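Local coordinates for hypothetical protein, IPT/TIG domain protein (Bacteroides ovatus, PDB 4HW6) that is of unknown function but probably serves as an auxiliary nutrient-binding protein, perhaps for carbohydrate, combining an IPT/TIG domain with a six-bladed beta-propeller, at residues Y109-F114 / R427-E432; N151-Y156 / M411-F416; Y358-D363 / T405-D410. All coordinates share one frame; numbering follows the deposited sequence.

Contact 1 of 3, residues Y109-F114 / R427-E432; sequences YVVTTF and RKIAPE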
loop_
_atom_site.group_PDB
_atom_site.type_symbol
_atom_site.label_atom_id
_atom_site.label_comp_id
_atom_site.label_asym_id
_atom_site.label_seq_id
_atom_site.Cartn_x
_atom_site.Cartn_y
_atom_site.Cartn_z
ATOM N N TYR A 109 -2.601 -9.249 -9.975
ATOM C CA TYR A 109 -2.920 -8.144 -9.104
ATOM C C TYR A 109 -3.817 -7.240 -9.891
ATOM O O TYR A 109 -3.635 -7.056 -11.091
ATOM C CB TYR A 109 -1.656 -7.438 -8.671
ATOM C CG TYR A 109 -0.897 -8.223 -7.646
ATOM C CD1 TYR A 109 -0.123 -9.314 -8.023
ATOM C CD2 TYR A 109 -0.972 -7.903 -6.298
ATOM C CE1 TYR A 109 0.572 -10.051 -7.088
ATOM C CE2 TYR A 109 -0.274 -8.643 -5.353
ATOM C CZ TYR A 109 0.490 -9.714 -5.763
ATOM O OH TYR A 109 1.190 -10.455 -4.850
ATOM N N VAL A 110 -4.798 -6.662 -9.215
ATOM C CA VAL A 110 -5.745 -5.801 -9.858
ATOM C C VAL A 110 -5.938 -4.559 -9.002
ATOM O O VAL A 110 -5.699 -4.582 -7.785
ATOM C CB VAL A 110 -7.104 -6.500 -10.079
ATOM C CG1 VAL A 110 -6.967 -7.631 -11.090
ATOM C CG2 VAL A 110 -7.679 -6.991 -8.742
ATOM N N VAL A 111 -6.331 -3.475 -9.656
ATOM C CA VAL A 111 -6.754 -2.280 -8.964
ATOM C C VAL A 111 -8.256 -2.401 -8.715
ATOM O O VAL A 111 -9.022 -2.779 -9.623
ATOM C CB VAL A 111 -6.455 -0.989 -9.743
ATOM C CG1 VAL A 111 -6.874 0.208 -8.887
ATOM C CG2 VAL A 111 -4.980 -0.876 -10.156
ATOM N N THR A 112 -8.683 -2.115 -7.481
ATOM C CA THR A 112 -10.093 -2.061 -7.130
ATOM C C THR A 112 -10.376 -0.723 -6.404
ATOM O O THR A 112 -9.448 0.031 -6.099
ATOM C CB THR A 112 -10.538 -3.230 -6.236
ATOM O OG1 THR A 112 -9.683 -3.341 -5.090
ATOM C CG2 THR A 112 -10.549 -4.528 -7.009
ATOM N N THR A 113 -11.647 -0.440 -6.141
ATOM C CA THR A 113 -12.021 0.744 -5.366
ATOM C C THR A 113 -12.407 0.331 -3.950
ATOM O O THR A 113 -13.301 -0.482 -3.773
ATOM C CB THR A 113 -13.155 1.525 -6.062
ATOM O OG1 THR A 113 -12.691 1.914 -7.371
ATOM C CG2 THR A 113 -13.550 2.761 -5.240
ATOM N N PHE A 114 -11.703 0.888 -2.963
ATOM C CA PHE A 114 -11.863 0.550 -1.559
ATOM C C PHE A 114 -12.832 1.498 -0.834
ATOM O O PHE A 114 -13.782 1.044 -0.186
ATOM C CB PHE A 114 -10.481 0.543 -0.895
ATOM C CG PHE A 114 -10.497 0.292 0.593
ATOM C CD1 PHE A 114 -11.250 -0.731 1.136
ATOM C CD2 PHE A 114 -9.724 1.073 1.435
ATOM C CE1 PHE A 114 -11.266 -0.946 2.514
ATOM C CE2 PHE A 114 -9.726 0.854 2.801
ATOM C CZ PHE A 114 -10.500 -0.144 3.333
ATOM N N ARG A 427 -8.121 3.784 -3.752
ATOM C CA ARG A 427 -8.042 2.601 -4.590
ATOM C C ARG A 427 -7.202 1.554 -3.841
ATOM O O ARG A 427 -6.418 1.888 -2.942
ATOM C CB ARG A 427 -7.396 2.925 -5.932
ATOM C CG ARG A 427 -7.983 4.110 -6.692
ATOM C CD ARG A 427 -9.352 3.834 -7.271
ATOM N NE ARG A 427 -9.344 2.949 -8.435
ATOM C CZ ARG A 427 -8.895 3.253 -9.655
ATOM N NH1 ARG A 427 -8.446 4.443 -9.959
ATOM N NH2 ARG A 427 -8.952 2.351 -10.609
ATOM N N LYS A 428 -7.416 0.295 -4.179
ATOM C CA LYS A 428 -6.651 -0.811 -3.603
ATOM C C LYS A 428 -5.931 -1.581 -4.703
ATOM O O LYS A 428 -6.480 -1.792 -5.784
ATOM C CB LYS A 428 -7.586 -1.713 -2.826
ATOM C CG LYS A 428 -6.969 -2.946 -2.178
ATOM C CD LYS A 428 -8.070 -3.612 -1.344
ATOM C CE LYS A 428 -7.768 -5.031 -0.960
ATOM N NZ LYS A 428 -8.941 -5.588 -0.200
ATOM N N ILE A 429 -4.685 -1.971 -4.436
ATOM C CA ILE A 429 -3.968 -2.895 -5.326
ATOM C C ILE A 429 -3.704 -4.168 -4.530
ATOM O O ILE A 429 -3.044 -4.129 -3.494
ATOM C CB ILE A 429 -2.637 -2.317 -5.872
ATOM C CG1 ILE A 429 -2.862 -0.983 -6.601
ATOM C CG2 ILE A 429 -1.978 -3.346 -6.801
ATOM C CD1 ILE A 429 -1.584 -0.323 -7.106
ATOM N N ALA A 430 -4.226 -5.289 -5.007
ATOM C CA ALA A 430 -4.151 -6.558 -4.299
ATOM C C ALA A 430 -4.426 -7.671 -5.300
ATOM O O ALA A 430 -4.866 -7.405 -6.432
ATOM C CB ALA A 430 -5.215 -6.621 -3.181
ATOM N N PRO A 431 -4.191 -8.922 -4.884
ATOM C CA PRO A 431 -4.594 -10.064 -5.699
ATOM C C PRO A 431 -6.075 -10.039 -6.023
ATOM O O PRO A 431 -6.896 -9.686 -5.168
ATOM C CB PRO A 431 -4.294 -11.263 -4.801
ATOM C CG PRO A 431 -3.261 -10.807 -3.854
ATOM C CD PRO A 431 -3.472 -9.328 -3.663
ATOM N N GLU A 432 -6.413 -10.396 -7.255
ATOM C CA GLU A 432 -7.787 -10.535 -7.717
ATOM C C GLU A 432 -8.500 -11.587 -6.879
ATOM O O GLU A 432 -7.900 -12.608 -6.604
ATOM C CB GLU A 432 -7.776 -11.012 -9.177
ATOM C CG GLU A 432 -7.035 -12.336 -9.391
ATOM C CD GLU A 432 -6.887 -12.706 -10.848
ATOM O OE1 GLU A 432 -7.751 -12.335 -11.644
ATOM O OE2 GLU A 432 -5.903 -13.385 -11.188
#

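Contact 2 of 3, residues N151-Y156 / M411-F416; sequences NYDDLY and MKRKCF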
loop_
_atom_site.group_PDB
_atom_site.type_symbol
_atom_site.label_atom_id
_atom_site.label_comp_id
_atom_site.label_asym_id
_atom_site.label_seq_id
_atom_site.Cartn_x
_atom_site.Cartn_y
_atom_site.Cartn_z
ATOM N N ASN A 151 -1.438 -1.922 14.518
ATOM C CA ASN A 151 -1.456 -3.193 13.755
ATOM C C ASN A 151 -2.323 -3.114 12.480
ATOM O O ASN A 151 -3.156 -3.990 12.194
ATOM C CB ASN A 151 -1.920 -4.345 14.641
ATOM C CG ASN A 151 -1.731 -5.703 13.984
ATOM O OD1 ASN A 151 -0.736 -5.942 13.302
ATOM N ND2 ASN A 151 -2.693 -6.587 14.174
ATOM N N TYR A 152 -2.113 -2.041 11.735
ATOM C CA TYR A 152 -2.781 -1.793 10.456
ATOM C C TYR A 152 -4.277 -1.584 10.579
ATOM O O TYR A 152 -5.005 -1.805 9.612
ATOM C CB TYR A 152 -2.420 -2.874 9.406
ATOM C CG TYR A 152 -0.943 -2.855 9.150
ATOM C CD1 TYR A 152 -0.389 -1.959 8.254
ATOM C CD2 TYR A 152 -0.094 -3.668 9.879
ATOM C CE1 TYR A 152 0.978 -1.888 8.062
ATOM C CE2 TYR A 152 1.279 -3.601 9.704
ATOM C CZ TYR A 152 1.798 -2.714 8.792
ATOM O OH TYR A 152 3.140 -2.646 8.580
ATOM N N ASP A 153 -4.727 -1.128 11.747
ATOM C CA ASP A 153 -6.152 -0.855 11.957
ATOM C C ASP A 153 -6.537 0.631 11.888
ATOM O O ASP A 153 -7.719 0.947 11.853
ATOM C CB ASP A 153 -6.647 -1.458 13.258
ATOM C CG ASP A 153 -6.799 -2.982 13.187
ATOM O OD1 ASP A 153 -6.915 -3.557 12.077
ATOM O OD2 ASP A 153 -6.799 -3.601 14.255
ATOM N N ASP A 154 -5.553 1.519 11.868
ATOM C CA ASP A 154 -5.821 2.944 11.759
ATOM C C ASP A 154 -4.912 3.592 10.741
ATOM O O ASP A 154 -3.683 3.665 10.920
ATOM C CB ASP A 154 -5.715 3.630 13.117
ATOM C CG ASP A 154 -6.679 3.058 14.123
ATOM O OD1 ASP A 154 -7.894 3.379 14.087
ATOM O OD2 ASP A 154 -6.226 2.218 14.922
ATOM N N LEU A 155 -5.531 4.028 9.653
ATOM C CA LEU A 155 -4.878 4.727 8.546
ATOM C C LEU A 155 -5.366 6.160 8.504
ATOM O O LEU A 155 -6.568 6.424 8.527
ATOM C CB LEU A 155 -5.244 4.078 7.227
ATOM C CG LEU A 155 -4.739 4.719 5.954
ATOM C CD1 LEU A 155 -3.219 4.576 5.870
ATOM C CD2 LEU A 155 -5.410 4.036 4.760
ATOM N N TYR A 156 -4.431 7.094 8.453
ATOM C CA TYR A 156 -4.758 8.511 8.463
ATOM C C TYR A 156 -4.276 9.155 7.185
ATOM O O TYR A 156 -3.286 8.718 6.583
ATOM C CB TYR A 156 -4.071 9.213 9.639
ATOM C CG TYR A 156 -4.516 8.732 10.988
ATOM C CD1 TYR A 156 -5.602 9.312 11.633
ATOM C CD2 TYR A 156 -3.852 7.698 11.632
ATOM C CE1 TYR A 156 -6.021 8.886 12.874
ATOM C CE2 TYR A 156 -4.275 7.249 12.878
ATOM C CZ TYR A 156 -5.348 7.859 13.496
ATOM O OH TYR A 156 -5.789 7.437 14.723
HETATM N N MSE A 411 0.535 -4.339 5.480
HETATM C CA MSE A 411 1.230 -5.622 5.628
HETATM C C MSE A 411 0.294 -6.711 6.150
HETATM O O MSE A 411 0.453 -7.898 5.838
HETATM C CB MSE A 411 2.439 -5.467 6.555
HETATM C CG MSE A 411 3.556 -4.593 5.992
HETATM SE SE MSE A 411 5.162 -4.705 7.087
HETATM C CE MSE A 411 4.996 -6.551 7.603
ATOM N N LYS A 412 -0.690 -6.322 6.948
ATOM C CA LYS A 412 -1.601 -7.307 7.513
ATOM C C LYS A 412 -2.523 -7.892 6.443
ATOM O O LYS A 412 -2.767 -9.099 6.392
ATOM C CB LYS A 412 -2.420 -6.692 8.650
ATOM C CG LYS A 412 -3.387 -7.648 9.313
ATOM C CD LYS A 412 -3.808 -7.183 10.699
ATOM C CE LYS A 412 -4.909 -6.139 10.660
ATOM N NZ LYS A 412 -5.305 -5.755 12.048
ATOM N N ARG A 413 -3.040 -7.035 5.588
ATOM C CA ARG A 413 -4.006 -7.451 4.568
ATOM C C ARG A 413 -3.354 -7.635 3.196
ATOM O O ARG A 413 -4.054 -7.935 2.228
ATOM C CB ARG A 413 -5.145 -6.439 4.491
ATOM C CG ARG A 413 -5.817 -6.222 5.839
ATOM C CD ARG A 413 -7.013 -5.284 5.805
ATOM N NE ARG A 413 -7.546 -5.093 7.157
ATOM C CZ ARG A 413 -7.032 -4.284 8.086
ATOM N NH1 ARG A 413 -5.986 -3.526 7.828
ATOM N NH2 ARG A 413 -7.581 -4.232 9.298
ATOM N N LYS A 414 -2.035 -7.427 3.133
ATOM C CA LYS A 414 -1.213 -7.603 1.923
ATOM C C LYS A 414 -1.773 -6.870 0.698
ATOM O O LYS A 414 -2.087 -7.480 -0.312
ATOM C CB LYS A 414 -1.031 -9.089 1.594
ATOM C CG LYS A 414 -0.448 -9.944 2.715
ATOM C CD LYS A 414 0.956 -9.532 3.114
ATOM C CE LYS A 414 1.566 -10.566 4.067
ATOM N NZ LYS A 414 2.376 -9.952 5.165
ATOM N N CYS A 415 -1.884 -5.554 0.802
ATOM C CA CYS A 415 -2.421 -4.734 -0.291
ATOM C C CYS A 415 -1.920 -3.319 -0.174
ATOM O O CYS A 415 -1.523 -2.884 0.912
ATOM C CB CYS A 415 -3.956 -4.770 -0.261
ATOM S SG CYS A 415 -4.689 -4.124 1.269
ATOM N N PHE A 416 -1.896 -2.605 -1.299
ATOM C CA PHE A 416 -1.651 -1.183 -1.298
ATOM C C PHE A 416 -2.979 -0.412 -1.239
ATOM O O PHE A 416 -3.980 -0.846 -1.840
ATOM C CB PHE A 416 -0.967 -0.732 -2.582
ATOM C CG PHE A 416 0.447 -1.203 -2.732
ATOM C CD1 PHE A 416 0.723 -2.397 -3.354
ATOM C CD2 PHE A 416 1.500 -0.429 -2.265
ATOM C CE1 PHE A 416 2.028 -2.831 -3.511
ATOM C CE2 PHE A 416 2.815 -0.868 -2.417
ATOM C CZ PHE A 416 3.068 -2.052 -3.040
#

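Contact 3 of 3, residues Y358-D363 / T405-D410; sequences YFCDRD and TSIAYD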
loop_
_atom_site.group_PDB
_atom_site.type_symbol
_atom_site.label_atom_id
_atom_site.label_comp_id
_atom_site.label_asym_id
_atom_site.label_seq_id
_atom_site.Cartn_x
_atom_site.Cartn_y
_atom_site.Cartn_z
ATOM N N TYR A 358 7.978 2.080 -3.666
ATOM C CA TYR A 358 6.781 2.329 -4.486
ATOM C C TYR A 358 6.327 3.744 -4.290
ATOM O O TYR A 358 6.191 4.210 -3.159
ATOM C CB TYR A 358 5.636 1.389 -4.093
ATOM C CG TYR A 358 5.853 -0.034 -4.520
ATOM C CD1 TYR A 358 6.758 -0.875 -3.858
ATOM C CD2 TYR A 358 5.111 -0.568 -5.563
ATOM C CE1 TYR A 358 6.938 -2.183 -4.264
ATOM C CE2 TYR A 358 5.308 -1.856 -6.003
ATOM C CZ TYR A 358 6.199 -2.659 -5.349
ATOM O OH TYR A 358 6.319 -3.920 -5.814
ATOM N N PHE A 359 6.087 4.450 -5.385
ATOM C CA PHE A 359 5.641 5.810 -5.303
ATOM C C PHE A 359 4.584 6.167 -6.313
ATOM O O PHE A 359 4.484 5.569 -7.402
ATOM C CB PHE A 359 6.822 6.802 -5.392
ATOM C CG PHE A 359 7.560 6.786 -6.707
ATOM C CD1 PHE A 359 8.531 5.839 -6.984
ATOM C CD2 PHE A 359 7.294 7.742 -7.677
ATOM C CE1 PHE A 359 9.199 5.832 -8.207
ATOM C CE2 PHE A 359 7.969 7.745 -8.887
ATOM C CZ PHE A 359 8.919 6.794 -9.155
ATOM N N CYS A 360 3.775 7.165 -5.936
ATOM C CA CYS A 360 2.770 7.693 -6.841
ATOM C C CYS A 360 3.382 8.795 -7.711
ATOM O O CYS A 360 3.988 9.727 -7.200
ATOM C CB CYS A 360 1.612 8.256 -6.039
ATOM S SG CYS A 360 0.656 6.918 -5.301
ATOM N N ASP A 361 3.251 8.640 -9.020
ATOM C CA ASP A 361 3.771 9.600 -9.985
ATOM C C ASP A 361 2.505 10.305 -10.457
ATOM O O ASP A 361 1.818 9.839 -11.350
ATOM C CB ASP A 361 4.511 8.850 -11.092
ATOM C CG ASP A 361 5.613 9.676 -11.772
ATOM O OD1 ASP A 361 6.343 10.440 -11.089
ATOM O OD2 ASP A 361 5.772 9.513 -13.005
ATOM N N ARG A 362 2.177 11.408 -9.792
ATOM C CA ARG A 362 0.877 12.016 -9.895
ATOM C C ARG A 362 0.505 12.418 -11.309
ATOM O O ARG A 362 -0.636 12.181 -11.766
ATOM C CB ARG A 362 0.808 13.216 -8.947
ATOM C CG ARG A 362 -0.508 13.966 -8.950
ATOM C CD ARG A 362 -0.457 15.117 -7.970
ATOM N NE ARG A 362 -1.553 16.076 -8.170
ATOM C CZ ARG A 362 -2.603 16.272 -7.358
ATOM N NH1 ARG A 362 -2.824 15.549 -6.262
ATOM N NH2 ARG A 362 -3.480 17.225 -7.670
ATOM N N ASP A 363 1.446 12.994 -12.029
ATOM C CA ASP A 363 1.134 13.569 -13.336
ATOM C C ASP A 363 1.358 12.661 -14.531
ATOM O O ASP A 363 0.908 12.986 -15.621
ATOM C CB ASP A 363 1.820 14.933 -13.484
ATOM C CG ASP A 363 1.344 15.924 -12.429
ATOM O OD1 ASP A 363 0.136 16.072 -12.239
ATOM O OD2 ASP A 363 2.175 16.523 -11.738
ATOM N N THR A 405 -1.667 10.127 -5.668
ATOM C CA THR A 405 -0.809 11.009 -4.904
ATOM C C THR A 405 -0.219 10.384 -3.646
ATOM O O THR A 405 0.972 10.493 -3.393
ATOM C CB THR A 405 -1.593 12.285 -4.539
ATOM O OG1 THR A 405 -2.048 12.902 -5.753
ATOM C CG2 THR A 405 -0.741 13.274 -3.769
ATOM N N SER A 406 -1.051 9.722 -2.868
ATOM C CA SER A 406 -0.664 9.124 -1.630
ATOM C C SER A 406 -0.678 7.600 -1.739
ATOM O O SER A 406 -1.371 7.012 -2.598
ATOM C CB SER A 406 -1.601 9.632 -0.517
ATOM O OG SER A 406 -2.953 9.304 -0.800
ATOM N N ILE A 407 0.111 6.954 -0.890
ATOM C CA ILE A 407 0.269 5.523 -0.928
ATOM C C ILE A 407 0.569 4.974 0.471
ATOM O O ILE A 407 1.298 5.572 1.268
ATOM C CB ILE A 407 1.332 5.097 -1.977
ATOM C CG1 ILE A 407 1.408 3.576 -2.125
ATOM C CG2 ILE A 407 2.707 5.718 -1.644
ATOM C CD1 ILE A 407 2.236 3.122 -3.330
ATOM N N ALA A 408 0.004 3.809 0.753
ATOM C CA ALA A 408 0.309 3.051 1.964
ATOM C C ALA A 408 0.287 1.558 1.646
ATOM O O ALA A 408 -0.406 1.124 0.711
ATOM C CB ALA A 408 -0.683 3.392 3.073
ATOM N N TYR A 409 1.101 0.780 2.357
ATOM C CA TYR A 409 1.097 -0.660 2.192
ATOM C C TYR A 409 0.641 -1.306 3.477
ATOM O O TYR A 409 1.245 -1.108 4.532
ATOM C CB TYR A 409 2.483 -1.198 1.777
ATOM C CG TYR A 409 2.407 -2.674 1.484
ATOM C CD1 TYR A 409 1.818 -3.145 0.312
ATOM C CD2 TYR A 409 2.859 -3.602 2.396
ATOM C CE1 TYR A 409 1.708 -4.500 0.062
ATOM C CE2 TYR A 409 2.774 -4.968 2.131
ATOM C CZ TYR A 409 2.191 -5.404 0.957
ATOM O OH TYR A 409 2.073 -6.776 0.733
ATOM N N ASP A 410 -0.422 -2.091 3.369
ATOM C CA ASP A 410 -1.033 -2.779 4.485
ATOM C C ASP A 410 -0.399 -4.157 4.552
ATOM O O ASP A 410 -0.722 -5.036 3.746
ATOM C CB ASP A 410 -2.526 -2.870 4.220
ATOM C CG ASP A 410 -3.319 -3.464 5.366
ATOM O OD1 ASP A 410 -2.774 -4.260 6.168
ATOM O OD2 ASP A 410 -4.534 -3.151 5.408
#

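Contact 1 of 3, residues Y109-F114 / R427-E432
Four backbone hydrogen bonds join 109-114 to 427-432 as antiparallel strands, the axes of the two short segments at 141°. Val110 pairs with Ala430 and Thr112 with Lys428, each pair exchanging two bonds. The approach of Lys428 N to Thr112 O (2.8 Å) stands 38° out of the carbonyl plane, whereas the other three donors lie in plane. Lys428 O, which accepts from Thr112 N, is also approached by Val111 CA in a CA-H...O contact of 3.2 Å.

Among the apolar contacts, Val111 and Ile429 run alongside each other on one face, Val111 CG2 meeting Ile429 CG1 at 4.1 Å. On the other face Val110 CG2 lies 3.7 Å from Glu432 CA. At the strand end Tyr109 CE2 touches Pro431 CD at 3.7 Å.

Arg427 is bent at chi2 and chi3 so that the guanidinium folds back and lays one face on Val111 CG1, which is 3.4 Å from Arg427 NH2. Asp420 and Asp392 form salt bridges with its NH1 and NH2.

Strand 109-115, from early in the chain, joins the last blade beside its C-terminal strand 425-431, consistent with the "Velcro" closure of beta-propellers; short 393-394 flanks it on the other side.

Contact 2 of 3, residues N151-Y156 / M411-F416
A single carboxylate oxygen, Asp153 OD1, is gripped by two cationic side chains that follow one another in sequence. Lys412 NZ sits 2.7 Å from Asp153 OD1 and arrives 42° out of the carboxylate plane, while Arg413 NH2 meets Asp153 OD1 at 2.9 Å nearly along the C-O axis. The carboxylate and guanidinium planes are turned 49° apart, so this is a one-oxygen salt bridge, not a two-pronged, coplanar one.

Both cations also donate to backbone carbonyls of the 151-153 loop. Lys412 starts with CG anti to the backbone N and kinks at chi3 (81°), which brings NZ to Asn151 O at 2.8 Å, nearly along the C=O axis. Arg413, extended from CG to NE, donates an almost straight bond from NH1 to Tyr152 O at 2.7 Å, with the acceptor in the guanidinium plane. These carbonyls belong to residues with positive phi, Asn151 and Tyr152.

Tyr152 carries the apolar part. One face of its ring lies against the backbone at Met411 N and Lys412 N, and Tyr152 CZ is 3.6 Å from Met411 CB. Met411, modelled as selenomethionine, passes obliquely across the phenol end, its SE 3.2 Å from Tyr152 OH. Phe146 meets this ring edge-to-face.

The contact joins surface loops of the first and last propeller blades. Arg413 NH1 has a second anionic partner in Asp410 OD2, and Phe169 makes a cation-pi contact with Arg413. Two positive groups converging on Asp153 OD1 would be expected to favour its ionised form, and Asp153 and Asp410 would be expected to offset part of the positive charge of Lys412 and Arg413.

Contact 3 of 3, residues Y358-D363 / T405-D410
Adjacent blades of the beta-propeller pack face to face here: strand 405-410 is part of the innermost strand of the last blade, and 358-361 belongs to the second strand of the blade before it. The axes of these two short segments approach to 6.3 Å at 160°, so the strands run nearly antiparallel but belong to different sheets and meet through side chains.

Thr405 comes first. Its OG1, anti to the carbonyl carbon, accepts a hydrogen bond from Arg362 NH1 at 2.8 Å, bent to 143° at the hydrogen and tilted 22° from the guanidinium plane. Arg362 is fully extended from CG to NE, which carries its tip alongside the threonine; Thr405 OG1 is also bonded to His403 O. Thr405 O then packs against Cys360 CB at 3.5 Å.

Ser406 contributes backbone: its O lies 3.4 Å from Cys360 SG, while its OG turns to Ile141 O in the first-blade region.

Ile407 points toward the partner strand and packs between Cys360 and Tyr358. Its backbone N is bonded to Gln339 OE1 of strand 337-344. Ile407 CB touches Cys360 SG at 3.8 Å, and with CG1 anti to the backbone N the extended branch delivers Ile407 CD1 to Tyr358 CB at 3.9 Å.

How the contacts relate
All three contacts converge on the last propeller blade, with centres about 14 to 15 Å apart. Contact 1 adds strand 109-115 to that blade, next to 425-431, contact 2 joins its 411-414 turn to the first blade, and contact 3 packs its inner strand on the preceding blade. Backbone pairing connects them: Ile429 O to Phe416 N at 2.9 Å links contacts 1 and 2, and Cys415 O to Asp410 N at 2.8 Å links contacts 2 and 3, both probable hydrogen bonds. Phe416 CZ also meets Tyr358 CD2 at 3.6 Å. No ligand site is known here; contacts 1 and 2 join the propeller's start to its last blade, consistent with ring closure, while contact 3 joins consecutive blades.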